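Local coordinates for protein kunitz-type conkunitzin-S1 (Conus striatus, PDB 6Q6C) that blocks voltage-activated potassium channels of the Shaker family as a Kunitz-type neurotoxin from cone-snail venom, at residues R22-N26 and C53-L58. The protein carries 1 engineered substitution. Numbering follows the deposited sequence. Where two conformers were deposited one is given.
Sequences RIYYN and CQDTCL. Engineered in segment 53-58: D55 (natural residue Arg).
Kunitz (BPTI-type) folds use disulfides to hold a C-terminal helix against an antiparallel hairpin, and the pairing of 22-26 with 53-58 exemplifies this. The extended strand 22-26 and helix 53-58, which widens into a pi-type turn at 54-58, run nearly parallel: their axes cross at -20°, 8.8 Å apart, with the CA atoms of Y25 and C53 6.4 Å from each other. No hydrogen bond links them; side chains do. I23 points CA-CB toward the helix and, m, m, turns its CD1 end away, so that CG2 meets C53 CB at 3.8 Å. C53, chi1 t, carries SG to 3.6 Å from Y25 N, at the edge of the Y25 ring, and joins C32 of strand 31-37, tying helix to hairpin. Y25 (chi1 t, chi2 71°) receives C57 CB over one ring face as a CH-pi contact, 3.7 Å from the centroid. C57, chi1 m, disulfide-bonded to C7 near the N-terminus, places SG 4.8 Å from that centroid, 38° off the normal, an oblique sulfur-aromatic contact. L58 (t, p) lies near the ring plane, its CD1 4.0 Å from Y25 OH.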
# COMPACT_ATOMS: atom_id res chain seq x y z
N ARG A 22 7.24 -2.35 0.81
CA ARG A 22 6.25 -1.30 0.63
C ARG A 22 5.26 -1.38 1.81
O ARG A 22 5.25 -2.30 2.60
CB ARG A 22 5.52 -1.46 -0.70
CG ARG A 22 6.39 -1.20 -1.90
CD ARG A 22 6.84 0.25 -2.11
NE ARG A 22 7.63 0.43 -3.37
CZ ARG A 22 8.86 0.18 -3.55
NH1 ARG A 22 9.70 -0.14 -2.51
NH2 ARG A 22 9.20 0.29 -4.85
N ILE A 23 4.40 -0.41 1.84
CA ILE A 23 3.34 -0.21 2.86
C ILE A 23 2.00 -0.11 2.15
O ILE A 23 1.93 0.54 1.08
CB ILE A 23 3.66 1.07 3.66
CG1 ILE A 23 5.06 1.09 4.29
CG2 ILE A 23 2.57 1.27 4.70
CD1 ILE A 23 5.28 0.02 5.28
N TYR A 24 0.98 -0.75 2.71
CA TYR A 24 -0.37 -0.65 2.17
C TYR A 24 -1.29 -0.25 3.33
O TYR A 24 -1.03 -0.57 4.47
CB TYR A 24 -0.81 -1.93 1.47
CG TYR A 24 -1.24 -3.05 2.39
CD1 TYR A 24 -0.31 -3.77 3.08
CD2 TYR A 24 -2.58 -3.33 2.61
CE1 TYR A 24 -0.66 -4.81 3.91
CE2 TYR A 24 -2.96 -4.31 3.51
CZ TYR A 24 -1.99 -5.01 4.22
OH TYR A 24 -2.43 -5.96 5.12
N TYR A 25 -2.39 0.39 2.96
CA TYR A 25 -3.45 0.70 3.93
C TYR A 25 -4.39 -0.49 4.03
O TYR A 25 -4.99 -0.89 3.04
CB TYR A 25 -4.20 1.98 3.61
CG TYR A 25 -5.23 2.32 4.67
CD1 TYR A 25 -4.83 2.74 5.92
CD2 TYR A 25 -6.58 2.26 4.40
CE1 TYR A 25 -5.76 3.05 6.90
CE2 TYR A 25 -7.52 2.60 5.36
CZ TYR A 25 -7.12 3.06 6.60
OH TYR A 25 -8.04 3.34 7.59
N ASN A 26 -4.53 -1.02 5.22
CA ASN A 26 -5.48 -2.11 5.53
C ASN A 26 -6.72 -1.46 6.13
O ASN A 26 -6.73 -1.11 7.29
CB ASN A 26 -4.85 -3.16 6.43
CG ASN A 26 -5.68 -4.40 6.63
OD1 ASN A 26 -6.88 -4.28 6.99
ND2 ASN A 26 -5.07 -5.57 6.51
N CYS A 53 1.52 6.71 3.66
CA CYS A 53 0.30 5.91 3.74
C CYS A 53 -0.60 6.48 4.83
O CYS A 53 -1.78 6.68 4.55
CB CYS A 53 0.68 4.46 4.04
SG CYS A 53 -0.72 3.33 4.20
N GLN A 54 -0.06 6.86 5.98
CA GLN A 54 -0.89 7.42 7.09
C GLN A 54 -1.48 8.77 6.65
O GLN A 54 -2.69 9.02 6.87
CB GLN A 54 -0.07 7.57 8.36
CG GLN A 54 0.21 6.22 8.97
CD GLN A 54 0.87 6.26 10.34
OE1 GLN A 54 0.73 5.30 11.13
NE2 GLN A 54 1.63 7.30 10.60
N ASP A 55 -0.68 9.60 6.01
CA ASP A 55 -1.13 10.96 5.61
C ASP A 55 -2.24 10.82 4.57
O ASP A 55 -3.17 11.61 4.53
CB ASP A 55 0.09 11.70 5.08
CG ASP A 55 -0.09 13.19 4.88
OD1 ASP A 55 -0.61 13.87 5.77
OD2 ASP A 55 0.36 13.65 3.85
N THR A 56 -2.13 9.85 3.67
CA THR A 56 -3.08 9.67 2.55
C THR A 56 -4.36 8.98 3.00
O THR A 56 -5.46 9.37 2.52
CB THR A 56 -2.43 8.89 1.41
OG1 THR A 56 -1.27 9.59 0.98
CG2 THR A 56 -3.35 8.67 0.25
N CYS A 57 -4.27 7.97 3.84
CA CYS A 57 -5.37 7.03 4.09
C CYS A 57 -5.90 7.06 5.52
O CYS A 57 -7.03 6.80 5.67
CB CYS A 57 -4.99 5.59 3.75
SG CYS A 57 -4.71 5.35 1.99
N LEU A 58 -5.08 7.33 6.53
CA LEU A 58 -5.54 7.18 7.92
C LEU A 58 -6.07 8.53 8.40
O LEU A 58 -7.11 8.57 9.01
CB LEU A 58 -4.36 6.70 8.75
CG LEU A 58 -4.68 6.33 10.18
CD1 LEU A 58 -5.88 5.37 10.30
CD2 LEU A 58 -3.43 5.77 10.83